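Local coordinates for aspartate-semialdehyde dehydrogenase 2 (PDB 2R00), which catalyses the NADPH-dependent reductive dephosphorylation of L-aspartyl-4-phosphate to L-aspartate-semialdehyde, a step in lysine and methionine biosynthesis, at residues D145-E150 / T252-D257; A247-T252 / G306-V311; Y103-V108 / I125-N130; L70-G75 / I93-H98. All blocks are in the same frame, centred on the assembly; numbering follows the deposited sequence.

Interaction 1: D145-E150 / T252-D257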
loop_
_atom_site.group_PDB
_atom_site.type_symbol
_atom_site.label_atom_id
_atom_site.label_comp_id
_atom_site.label_asym_id
_atom_site.label_seq_id
_atom_site.Cartn_x
_atom_site.Cartn_y
_atom_site.Cartn_z
ATOM N N ASP A 145 -10.546 20.566 6.723
ATOM C CA ASP A 145 -10.841 21.969 7.025
ATOM C C ASP A 145 -10.825 22.891 5.789
ATOM O O ASP A 145 -11.753 23.690 5.582
ATOM C CB ASP A 145 -9.859 22.475 8.091
ATOM C CG ASP A 145 -10.118 21.863 9.463
ATOM O OD1 ASP A 145 -11.191 21.243 9.642
ATOM O OD2 ASP A 145 -9.258 22.011 10.357
ATOM N N ALA A 146 -9.789 22.755 4.962
ATOM C CA ALA A 146 -9.613 23.619 3.794
ATOM C C ALA A 146 -10.652 23.364 2.709
ATOM O O ALA A 146 -11.301 24.304 2.240
ATOM C CB ALA A 146 -8.205 23.485 3.228
ATOM N N VAL A 147 -10.834 22.101 2.324
ATOM C CA VAL A 147 -11.637 21.783 1.138
ATOM C C VAL A 147 -12.699 20.693 1.308
ATOM O O VAL A 147 -13.428 20.378 0.365
ATOM C CB VAL A 147 -10.739 21.423 -0.079
ATOM C CG1 VAL A 147 -10.063 22.668 -0.636
ATOM C CG2 VAL A 147 -9.707 20.378 0.301
ATOM N N GLY A 148 -12.788 20.118 2.503
ATOM C CA GLY A 148 -13.779 19.069 2.773
ATOM C C GLY A 148 -13.321 17.723 2.243
ATOM O O GLY A 148 -12.442 17.654 1.382
ATOM N N ILE A 149 -13.902 16.649 2.769
ATOM C CA ILE A 149 -13.594 15.304 2.294
ATOM C C ILE A 149 -14.879 14.533 2.024
ATOM O O ILE A 149 -15.745 14.411 2.895
ATOM C CB ILE A 149 -12.692 14.510 3.281
ATOM C CG1 ILE A 149 -11.346 15.216 3.485
ATOM C CG2 ILE A 149 -12.471 13.071 2.764
ATOM C CD1 ILE A 149 -10.481 14.600 4.552
ATOM N N GLU A 150 -14.983 14.024 0.801
ATOM C CA GLU A 150 -16.130 13.259 0.341
ATOM C C GLU A 150 -15.894 11.774 0.595
ATOM O O GLU A 150 -16.753 11.083 1.146
ATOM C CB GLU A 150 -16.334 13.525 -1.154
ATOM C CG GLU A 150 -17.600 12.954 -1.766
ATOM C CD GLU A 150 -17.784 13.390 -3.219
ATOM O OE1 GLU A 150 -18.951 13.467 -3.678
ATOM O OE2 GLU A 150 -16.761 13.673 -3.900
ATOM N N THR A 252 -11.656 15.141 -2.321
ATOM C CA THR A 252 -12.017 16.387 -1.628
ATOM C C THR A 252 -13.270 17.016 -2.252
ATOM O O THR A 252 -13.690 16.620 -3.346
ATOM C CB THR A 252 -10.847 17.397 -1.621
ATOM O OG1 THR A 252 -10.504 17.743 -2.965
ATOM C CG2 THR A 252 -9.622 16.806 -0.932
ATOM N N ARG A 253 -13.888 17.969 -1.552
ATOM C CA ARG A 253 -15.102 18.604 -2.080
ATOM C C ARG A 253 -14.758 19.818 -2.948
ATOM O O ARG A 253 -15.577 20.266 -3.746
ATOM C CB ARG A 253 -16.100 18.956 -0.964
ATOM C CG ARG A 253 -16.606 17.752 -0.174
ATOM C CD ARG A 253 -17.830 18.090 0.681
ATOM N NE ARG A 253 -18.172 17.011 1.613
ATOM C CZ ARG A 253 -18.933 15.956 1.317
ATOM N NH1 ARG A 253 -19.457 15.813 0.107
ATOM N NH2 ARG A 253 -19.183 15.037 2.240
ATOM N N ALA A 254 -13.539 20.333 -2.786
ATOM C CA ALA A 254 -12.990 21.368 -3.666
ATOM C C ALA A 254 -11.568 20.988 -4.069
ATOM O O ALA A 254 -10.865 20.329 -3.291
ATOM C CB ALA A 254 -12.994 22.716 -2.971
ATOM N N PRO A 255 -11.129 21.412 -5.276
ATOM C CA PRO A 255 -9.772 21.083 -5.721
ATOM C C PRO A 255 -8.744 21.718 -4.805
ATOM O O PRO A 255 -8.975 22.811 -4.289
ATOM C CB PRO A 255 -9.677 21.734 -7.110
ATOM C CG PRO A 255 -11.072 22.030 -7.521
ATOM C CD PRO A 255 -11.858 22.218 -6.275
ATOM N N ILE A 256 -7.628 21.026 -4.596
ATOM C CA ILE A 256 -6.507 21.571 -3.826
ATOM C C ILE A 256 -5.175 21.023 -4.341
ATOM O O ILE A 256 -5.037 19.819 -4.575
ATOM C CB ILE A 256 -6.668 21.335 -2.296
ATOM C CG1 ILE A 256 -5.630 22.155 -1.523
ATOM C CG2 ILE A 256 -6.608 19.833 -1.946
ATOM C CD1 ILE A 256 -5.858 22.172 -0.025
ATOM N N ASP A 257 -4.201 21.911 -4.515
ATOM C CA ASP A 257 -2.919 21.531 -5.093
ATOM C C ASP A 257 -2.056 20.838 -4.054
ATOM O O ASP A 257 -2.053 21.234 -2.884
ATOM C CB ASP A 257 -2.188 22.757 -5.655
ATOM C CG ASP A 257 -1.212 22.398 -6.763
ATOM O OD1 ASP A 257 -0.180 21.742 -6.477
ATOM O OD2 ASP A 257 -1.477 22.778 -7.929
HETATM O O HOH W 1 -16.526 17.649 3.954
HETATM O O HOH W 2 -17.812 15.457 4.350
#
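V147 and R253 bury the largest areas in the contact between the tight turn that joins helix 131-147 to strand 149-159 and the loop that leaves strand 244-252, at one end of the mixed sheet of the dimerisation domain. Backbone hydrogen bonds hold the two segments together. R253 N donates to G148 O over 3.3 Å, the donor standing 72° out of that carbonyl's plane, and V147 O takes weak, bent bonds from R253 N and A254 N. R253 N is thus shared between the carbonyls of V147 and G148. G148, with positive phi, turns the chain out of the helix and lets the R253 chain pass close by, its CG 4.1 Å from G148 C.

Apolar contacts gather round V147. Its CG1 lies anti to the carbonyl carbon (chi1 -73°) and meets A254 CB at 3.7 Å, while CG2 reaches T252 CB and I256 CG2. I256 and A146 also pack on M264 of helix 258-267, which continues this apolar patch.

Charge and water make up the exposed side. The guanidinium of R253 lies with one face over the backbone of I149 and E150, E150 CA sitting 3.9 Å above its centre. E150 OE1 is 4.5 Å from R253 NH1 but well out of the guanidinium plane, a proximity of charges without a directed bond. In that plane, at the edge, are two waters: one accepts from I149 N and from R253 NE at 2.9 Å, and the other donates to I149 O while accepting from R253 NH2 at 2.6 Å.

Interaction 2: A247-T252 / G306-V311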
loop_
_atom_site.group_PDB
_atom_site.type_symbol
_atom_site.label_atom_id
_atom_site.label_comp_id
_atom_site.label_asym_id
_atom_site.label_seq_id
_atom_site.Cartn_x
_atom_site.Cartn_y
_atom_site.Cartn_z
ATOM N N ALA A 247 -1.332 4.165 3.324
ATOM C CA ALA A 247 -1.424 4.874 2.055
ATOM C C ALA A 247 -2.825 5.460 2.001
ATOM O O ALA A 247 -3.812 4.734 2.208
ATOM C CB ALA A 247 -1.206 3.908 0.889
ATOM N N VAL A 248 -2.923 6.767 1.763
ATOM C CA VAL A 248 -4.214 7.462 1.848
ATOM C C VAL A 248 -4.550 8.168 0.545
ATOM O O VAL A 248 -3.752 8.962 0.027
ATOM C CB VAL A 248 -4.254 8.530 3.000
ATOM C CG1 VAL A 248 -5.681 9.064 3.194
ATOM C CG2 VAL A 248 -3.723 7.955 4.303
ATOM N N HIS A 249 -5.732 7.864 0.014
ATOM C CA HIS A 249 -6.301 8.659 -1.060
ATOM C C HIS A 249 -7.562 9.353 -0.559
ATOM O O HIS A 249 -8.434 8.704 0.032
ATOM C CB HIS A 249 -6.639 7.806 -2.288
ATOM C CG HIS A 249 -7.354 8.573 -3.358
ATOM N ND1 HIS A 249 -6.696 9.343 -4.291
ATOM C CD2 HIS A 249 -8.675 8.721 -3.614
ATOM C CE1 HIS A 249 -7.581 9.913 -5.090
ATOM N NE2 HIS A 249 -8.789 9.554 -4.698
ATOM N N VAL A 250 -7.651 10.661 -0.797
ATOM C CA VAL A 250 -8.840 11.427 -0.438
ATOM C C VAL A 250 -9.472 12.142 -1.634
ATOM O O VAL A 250 -8.792 12.743 -2.461
ATOM C CB VAL A 250 -8.599 12.413 0.754
ATOM C CG1 VAL A 250 -8.146 11.640 1.988
ATOM C CG2 VAL A 250 -7.588 13.475 0.414
ATOM N N GLU A 251 -10.786 12.022 -1.719
ATOM C CA GLU A 251 -11.585 12.740 -2.684
ATOM C C GLU A 251 -12.117 13.958 -1.925
ATOM O O GLU A 251 -12.877 13.815 -0.957
ATOM C CB GLU A 251 -12.716 11.833 -3.163
ATOM C CG GLU A 251 -13.345 12.212 -4.473
ATOM C CD GLU A 251 -12.381 12.187 -5.647
ATOM O OE1 GLU A 251 -12.519 13.083 -6.492
ATOM O OE2 GLU A 251 -11.497 11.308 -5.735
ATOM N N THR A 252 -11.656 15.141 -2.321
ATOM C CA THR A 252 -12.017 16.387 -1.628
ATOM C C THR A 252 -13.270 17.016 -2.252
ATOM O O THR A 252 -13.690 16.620 -3.346
ATOM C CB THR A 252 -10.847 17.397 -1.621
ATOM O OG1 THR A 252 -10.504 17.743 -2.965
ATOM C CG2 THR A 252 -9.622 16.806 -0.932
ATOM N N GLY A 306 -8.417 15.062 -6.086
ATOM C CA GLY A 306 -7.841 13.834 -5.565
ATOM C C GLY A 306 -6.462 14.106 -4.995
ATOM O O GLY A 306 -5.580 14.622 -5.691
ATOM N N ILE A 307 -6.282 13.772 -3.720
ATOM C CA ILE A 307 -4.997 13.954 -3.036
ATOM C C ILE A 307 -4.521 12.623 -2.447
ATOM O O ILE A 307 -5.317 11.849 -1.889
ATOM C CB ILE A 307 -5.073 15.095 -1.963
ATOM C CG1 ILE A 307 -4.697 16.443 -2.585
ATOM C CG2 ILE A 307 -4.150 14.837 -0.765
ATOM C CD1 ILE A 307 -3.159 16.674 -2.688
ATOM N N ASN A 308 -3.222 12.367 -2.601
ATOM C CA ASN A 308 -2.574 11.145 -2.145
ATOM C C ASN A 308 -1.438 11.481 -1.186
ATOM O O ASN A 308 -0.720 12.454 -1.390
ATOM C CB ASN A 308 -1.993 10.372 -3.334
ATOM C CG ASN A 308 -3.049 9.949 -4.324
ATOM O OD1 ASN A 308 -3.727 8.938 -4.128
ATOM N ND2 ASN A 308 -3.199 10.719 -5.397
ATOM N N LEU A 309 -1.284 10.663 -0.151
ATOM C CA LEU A 309 -0.193 10.800 0.809
ATOM C C LEU A 309 -0.003 9.478 1.534
ATOM O O LEU A 309 -0.921 8.659 1.583
ATOM C CB LEU A 309 -0.475 11.921 1.825
ATOM C CG LEU A 309 -1.717 11.781 2.724
ATOM C CD1 LEU A 309 -1.488 12.441 4.057
ATOM C CD2 LEU A 309 -2.955 12.335 2.060
ATOM N N TRP A 310 1.193 9.278 2.076
ATOM C CA TRP A 310 1.491 8.160 2.958
ATOM C C TRP A 310 1.825 8.688 4.340
ATOM O O TRP A 310 2.425 9.752 4.481
ATOM C CB TRP A 310 2.666 7.340 2.426
ATOM C CG TRP A 310 2.294 6.425 1.283
ATOM C CD1 TRP A 310 1.760 6.792 0.077
ATOM C CD2 TRP A 310 2.449 5.000 1.236
ATOM N NE1 TRP A 310 1.563 5.680 -0.713
ATOM C CE2 TRP A 310 1.982 4.569 -0.029
ATOM C CE3 TRP A 310 2.931 4.043 2.142
ATOM C CZ2 TRP A 310 1.987 3.225 -0.409
ATOM C CZ3 TRP A 310 2.932 2.715 1.768
ATOM C CH2 TRP A 310 2.470 2.313 0.499
ATOM N N VAL A 311 1.405 7.941 5.354
ATOM C CA VAL A 311 1.530 8.353 6.742
ATOM C C VAL A 311 2.175 7.201 7.485
ATOM O O VAL A 311 1.750 6.051 7.343
ATOM C CB VAL A 311 0.136 8.671 7.362
ATOM C CG1 VAL A 311 0.281 9.210 8.772
ATOM C CG2 VAL A 311 -0.620 9.646 6.505
HETATM O O HOH W 3 -2.239 6.799 -2.155
#
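A247 lays its CB over one face of the W310 indole, 3.7 Å from the centroid of the six-membered ring and offset toward the rim, a CH-pi contact between neighbouring antiparallel strands of the dimerisation-domain sheet. The nearest ring atom is CE2, 3.4 Å from A247 CB. R296 makes a cation-pi contact with the same indole, and the ring of Y157 also meets it.

The backbones pair through V248 with L309 and V250 with I307, each a hydrogen-bonded pair with two N-H...O bonds. Between them H249 and N308 form a non-hydrogen-bonded pair whose side chains share a face with A247 and W310. The other face is apolar: V250 CG2 lies 3.8 Å from I307 CB, the two side chains alongside each other, and V248 reaches both L309 and V311. V248 also packs on L140 of helix 131-147, which covers this side of the sheet.

R151 and N153 of the second subunit pack on H249 and N308, so their face lies at the dimer interface. N308 ND2 bonds to D300 OD1, while N308 OD1 also accepts from a water. H249 ND1 donates to N308 OD1 over 3.0 Å, with the acceptor 6° out of the imidazole plane.

Interaction 3: Y103-V108 / I125-N130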
loop_
_atom_site.group_PDB
_atom_site.type_symbol
_atom_site.label_atom_id
_atom_site.label_comp_id
_atom_site.label_asym_id
_atom_site.label_seq_id
_atom_site.Cartn_x
_atom_site.Cartn_y
_atom_site.Cartn_z
ATOM N N TYR A 103 -22.151 5.212 21.862
ATOM C CA TYR A 103 -22.758 6.467 21.429
ATOM C C TYR A 103 -22.479 7.625 22.386
ATOM O O TYR A 103 -22.218 8.745 21.954
ATOM C CB TYR A 103 -24.266 6.273 21.270
ATOM C CG TYR A 103 -25.034 7.514 20.854
ATOM C CD1 TYR A 103 -24.901 8.038 19.579
ATOM C CD2 TYR A 103 -25.914 8.139 21.743
ATOM C CE1 TYR A 103 -25.614 9.165 19.189
ATOM C CE2 TYR A 103 -26.635 9.268 21.363
ATOM C CZ TYR A 103 -26.475 9.770 20.083
ATOM O OH TYR A 103 -27.181 10.887 19.692
ATOM N N ASP A 104 -22.526 7.328 23.678
ATOM C CA ASP A 104 -22.402 8.320 24.735
ATOM C C ASP A 104 -20.964 8.628 25.185
ATOM O O ASP A 104 -20.754 9.457 26.078
ATOM C CB ASP A 104 -23.253 7.888 25.934
ATOM C CG ASP A 104 -23.027 6.403 26.356
ATOM O OD1 ASP A 104 -22.587 5.544 25.540
ATOM O OD2 ASP A 104 -23.344 6.103 27.524
ATOM N N ILE A 105 -19.984 7.976 24.567
ATOM C CA ILE A 105 -18.585 8.110 24.992
ATOM C C ILE A 105 -17.780 8.766 23.877
ATOM O O ILE A 105 -17.796 8.275 22.744
ATOM C CB ILE A 105 -17.982 6.738 25.416
ATOM C CG1 ILE A 105 -18.709 6.221 26.674
ATOM C CG2 ILE A 105 -16.438 6.841 25.617
ATOM C CD1 ILE A 105 -18.298 4.824 27.173
ATOM N N PRO A 106 -17.096 9.893 24.184
ATOM C CA PRO A 106 -16.295 10.571 23.170
ATOM C C PRO A 106 -15.069 9.758 22.748
ATOM O O PRO A 106 -14.436 9.108 23.582
ATOM C CB PRO A 106 -15.840 11.855 23.882
ATOM C CG PRO A 106 -15.827 11.490 25.335
ATOM C CD PRO A 106 -17.025 10.586 25.487
ATOM N N LEU A 107 -14.748 9.812 21.456
ATOM C CA LEU A 107 -13.553 9.170 20.899
ATOM C C LEU A 107 -12.643 10.266 20.361
ATOM O O LEU A 107 -12.981 10.914 19.376
ATOM C CB LEU A 107 -13.951 8.225 19.760
ATOM C CG LEU A 107 -12.854 7.533 18.934
ATOM C CD1 LEU A 107 -12.102 6.532 19.832
ATOM C CD2 LEU A 107 -13.454 6.823 17.706
ATOM N N VAL A 108 -11.485 10.463 20.989
ATOM C CA VAL A 108 -10.787 11.745 20.852
ATOM C C VAL A 108 -9.377 11.683 20.264
ATOM O O VAL A 108 -8.539 10.928 20.730
ATOM C CB VAL A 108 -10.772 12.522 22.207
ATOM C CG1 VAL A 108 -9.978 13.805 22.089
ATOM C CG2 VAL A 108 -12.216 12.801 22.680
ATOM N N ILE A 125 -15.724 8.379 31.043
ATOM C CA ILE A 125 -14.813 7.665 30.160
ATOM C C ILE A 125 -14.637 8.447 28.863
ATOM O O ILE A 125 -15.613 8.991 28.321
ATOM C CB ILE A 125 -15.308 6.219 29.839
ATOM C CG1 ILE A 125 -15.573 5.414 31.116
ATOM C CG2 ILE A 125 -14.268 5.469 28.993
ATOM C CD1 ILE A 125 -16.465 4.203 30.885
ATOM N N ILE A 126 -13.385 8.512 28.404
ATOM C CA ILE A 126 -13.021 9.006 27.074
ATOM C C ILE A 126 -12.243 7.869 26.391
ATOM O O ILE A 126 -11.381 7.266 27.004
ATOM C CB ILE A 126 -12.084 10.255 27.151
ATOM C CG1 ILE A 126 -12.709 11.367 28.008
ATOM C CG2 ILE A 126 -11.763 10.774 25.753
ATOM C CD1 ILE A 126 -11.703 12.424 28.503
ATOM N N ALA A 127 -12.553 7.583 25.134
ATOM C CA ALA A 127 -11.921 6.469 24.413
ATOM C C ALA A 127 -10.765 6.982 23.566
ATOM O O ALA A 127 -10.901 8.007 22.895
ATOM C CB ALA A 127 -12.949 5.773 23.541
ATOM N N ASN A 128 -9.633 6.275 23.624
ATOM C CA ASN A 128 -8.446 6.564 22.816
ATOM C C ASN A 128 -8.616 5.760 21.535
ATOM O O ASN A 128 -8.891 4.565 21.618
ATOM C CB ASN A 128 -7.184 6.090 23.568
ATOM C CG ASN A 128 -5.888 6.793 23.118
ATOM O OD1 ASN A 128 -4.860 6.140 22.864
ATOM N ND2 ASN A 128 -5.916 8.112 23.074
ATOM N N PRO A 129 -8.499 6.404 20.350
ATOM C CA PRO A 129 -8.674 5.637 19.118
ATOM C C PRO A 129 -7.492 4.728 18.767
ATOM O O PRO A 129 -6.440 4.771 19.413
ATOM C CB PRO A 129 -8.855 6.720 18.028
ATOM C CG PRO A 129 -9.029 8.017 18.754
ATOM C CD PRO A 129 -8.260 7.825 20.059
ATOM N N ASN A 130 -7.703 3.916 17.738
ATOM C CA ASN A 130 -6.679 3.074 17.161
ATOM C C ASN A 130 -5.567 3.953 16.588
ATOM O O ASN A 130 -5.859 4.988 15.983
ATOM C CB ASN A 130 -7.335 2.236 16.059
ATOM C CG ASN A 130 -6.500 1.050 15.654
ATOM O OD1 ASN A 130 -5.450 1.202 15.044
ATOM N ND2 ASN A 130 -6.967 -0.150 15.993
#
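Residues 105-108 run beside strand 125-127 with end-to-end directions 45° apart, joined by a single bridge in which A127 N donates to P106 O at 2.9 Å, almost straight at 173°, and V108 N donates to A127 O at 3.2 Å. A127 thus spends both its N-H and its carbonyl on residues flanking L107.

L107 CG is anti to the backbone N (chi1 174°), and from there CD1 reaches A127 CB and, at 3.6 Å, P129 CG. I105 sets CG2 near I125 O and A127 CB, and its CD1 meets I125 CD1 at 4.2 Å. The I126 side chain meets two others: V108 CG2 comes to 3.7 Å from its CG2, and the P106 side chain crosses it at about a right angle, CG near CG1. Packing is close where P129 CD lies 3.2 Å from V108 O.

This extended segment runs beside the outermost strand of the nucleotide-binding sheet, whose other flank bonds to strand 91-94. L107 also packs on R100, a probable phosphate-binding residue. Helix 211-223 covers L107 and P129 through E219 and I223; helix 316-335 meets I126 through I327, and its N323 ND2 donates to V108 O.

Interaction 4: L70-G75 / I93-H98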
loop_
_atom_site.group_PDB
_atom_site.type_symbol
_atom_site.label_atom_id
_atom_site.label_comp_id
_atom_site.label_asym_id
_atom_site.label_seq_id
_atom_site.Cartn_x
_atom_site.Cartn_y
_atom_site.Cartn_z
ATOM N N LEU A 70 -5.346 6.099 33.085
ATOM C CA LEU A 70 -5.063 5.680 31.720
ATOM C C LEU A 70 -5.066 4.159 31.707
ATOM O O LEU A 70 -4.284 3.531 32.419
ATOM C CB LEU A 70 -3.694 6.218 31.240
ATOM C CG LEU A 70 -3.278 7.668 31.505
ATOM C CD1 LEU A 70 -1.846 7.939 31.027
ATOM C CD2 LEU A 70 -4.235 8.663 30.855
ATOM N N PHE A 71 -5.955 3.570 30.910
ATOM C CA PHE A 71 -6.094 2.111 30.839
ATOM C C PHE A 71 -5.456 1.584 29.564
ATOM O O PHE A 71 -5.754 2.067 28.470
ATOM C CB PHE A 71 -7.583 1.714 30.815
ATOM C CG PHE A 71 -8.255 1.635 32.176
ATOM C CD1 PHE A 71 -7.867 2.454 33.248
ATOM C CD2 PHE A 71 -9.338 0.775 32.360
ATOM C CE1 PHE A 71 -8.522 2.367 34.487
ATOM C CE2 PHE A 71 -9.993 0.677 33.595
ATOM C CZ PHE A 71 -9.590 1.484 34.658
ATOM N N SER A 72 -4.600 0.581 29.694
ATOM C CA SER A 72 -4.102 -0.124 28.509
ATOM C C SER A 72 -3.754 -1.569 28.820
ATOM O O SER A 72 -2.627 -2.001 28.594
ATOM C CB SER A 72 -2.897 0.604 27.890
ATOM O OG SER A 72 -2.611 0.078 26.595
ATOM N N ALA A 73 -4.733 -2.315 29.330
ATOM C CA ALA A 73 -4.547 -3.729 29.666
ATOM C C ALA A 73 -5.496 -4.657 28.903
ATOM O O ALA A 73 -5.765 -5.764 29.343
ATOM C CB ALA A 73 -4.688 -3.936 31.174
ATOM N N GLY A 74 -6.009 -4.200 27.764
ATOM C CA GLY A 74 -6.860 -5.040 26.926
ATOM C C GLY A 74 -8.324 -4.746 27.184
ATOM O O GLY A 74 -8.692 -4.316 28.274
ATOM N N GLY A 75 -9.144 -4.975 26.170
ATOM C CA GLY A 75 -10.542 -4.575 26.174
ATOM C C GLY A 75 -11.395 -5.200 27.260
ATOM O O GLY A 75 -12.229 -4.520 27.851
ATOM N N ILE A 93 -9.301 7.312 30.690
ATOM C CA ILE A 93 -8.918 7.445 29.289
ATOM C C ILE A 93 -8.511 6.045 28.837
ATOM O O ILE A 93 -7.552 5.476 29.352
ATOM C CB ILE A 93 -7.799 8.513 29.084
ATOM C CG1 ILE A 93 -8.345 9.911 29.442
ATOM C CG2 ILE A 93 -7.280 8.465 27.644
ATOM C CD1 ILE A 93 -7.304 10.898 29.980
ATOM N N ASP A 94 -9.291 5.482 27.913
ATOM C CA ASP A 94 -9.230 4.052 27.633
ATOM C C ASP A 94 -8.556 3.732 26.317
ATOM O O ASP A 94 -9.097 4.014 25.253
ATOM C CB ASP A 94 -10.627 3.424 27.636
ATOM C CG ASP A 94 -10.569 1.916 27.670
ATOM O OD1 ASP A 94 -9.806 1.391 28.510
ATOM O OD2 ASP A 94 -11.266 1.259 26.863
ATOM N N ASN A 95 -7.392 3.108 26.401
ATOM C CA ASN A 95 -6.678 2.697 25.200
ATOM C C ASN A 95 -6.981 1.252 24.837
ATOM O O ASN A 95 -6.079 0.409 24.785
ATOM C CB ASN A 95 -5.175 2.941 25.341
ATOM C CG ASN A 95 -4.416 2.627 24.064
ATOM O OD1 ASN A 95 -4.701 3.181 23.009
ATOM N ND2 ASN A 95 -3.478 1.707 24.152
ATOM N N THR A 96 -8.271 0.962 24.621
ATOM C CA THR A 96 -8.710 -0.310 24.041
ATOM C C THR A 96 -9.804 -0.029 23.021
ATOM O O THR A 96 -10.265 1.112 22.883
ATOM C CB THR A 96 -9.243 -1.333 25.120
ATOM O OG1 THR A 96 -10.589 -1.011 25.492
ATOM C CG2 THR A 96 -8.375 -1.321 26.370
ATOM N N SER A 97 -10.240 -1.066 22.312
ATOM C CA SER A 97 -11.393 -0.916 21.414
ATOM C C SER A 97 -12.725 -0.908 22.166
ATOM O O SER A 97 -13.754 -0.533 21.597
ATOM C CB SER A 97 -11.412 -2.034 20.363
ATOM O OG SER A 97 -11.463 -3.283 21.019
ATOM N N HIS A 98 -12.721 -1.306 23.439
ATOM C CA HIS A 98 -14.003 -1.592 24.114
ATOM C C HIS A 98 -15.045 -0.471 24.065
ATOM O O HIS A 98 -16.196 -0.730 23.689
ATOM C CB HIS A 98 -13.853 -2.131 25.551
ATOM C CG HIS A 98 -15.167 -2.532 26.154
ATOM N ND1 HIS A 98 -15.850 -3.665 25.761
ATOM C CD2 HIS A 98 -15.950 -1.924 27.075
ATOM C CE1 HIS A 98 -17.002 -3.730 26.406
ATOM N NE2 HIS A 98 -17.084 -2.688 27.215
HETATM O O HOH W 4 -5.022 -2.145 25.640
#
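The F71 ring and the D94 carboxylate are steeply inclined, planes 74° apart, with D94 OD1 touching F71 CB at 3.2 Å and coming obliquely to the ring. The F71 ring also meets F9 edge-to-face. Both residues end parallel strands of the Rossmann-type nucleotide-binding domain, 68-71 and 91-94, joined through helix 75-87 in a beta-alpha-beta unit.

F71 N donates to I93 O and F71 O accepts from N95 N, at 2.8 Å, so F71 brackets D94. On the other face L70 and I93 point the same way, L70 CD2 lying 3.9 Å from I93 CD1. Beyond the strand ends the chains stay together: T96 CG2 lies 3.5 Å from G74 C at the start of the helix, and a water links G74 N to N95 O. S72 packs on V15, a probable NADP-binding residue: as is general in Rossmann folds, the C-terminal strand ends border the expected cofactor site.

D94 OD1 is held by S78 OG of the helix. The T96 hydroxyl donates to D94 OD2 at 2.7 Å, on the syn side but 30° out of the carboxylate plane, and closes an ST turn by accepting from H98 N at 3.0 Å.

How the interactions relate
The four contacts fall into two pairs, one in each domain. Along the chain interaction 4 closes first, then interaction 3; interactions 1 and 2 follow with alternating segments. Interactions 3 and 4 have centres about 10 Å apart and share the nucleotide-binding sheet, where strands 91-94 and 125-127 are neighbours. N128 N probably bonds to D94 O. Interactions 1 and 2 have centres about 11 Å apart, share T252 and meet in the dimerisation-domain sheet, with E150 N probably hydrogen-bonded to E251 O. Between domains the centres are 25 to 34 Å apart. Helix 131-147 connects them: it begins at the catalytic C131, just after interaction 3, and ends within interaction 1, which sets the cysteine at the domain junction.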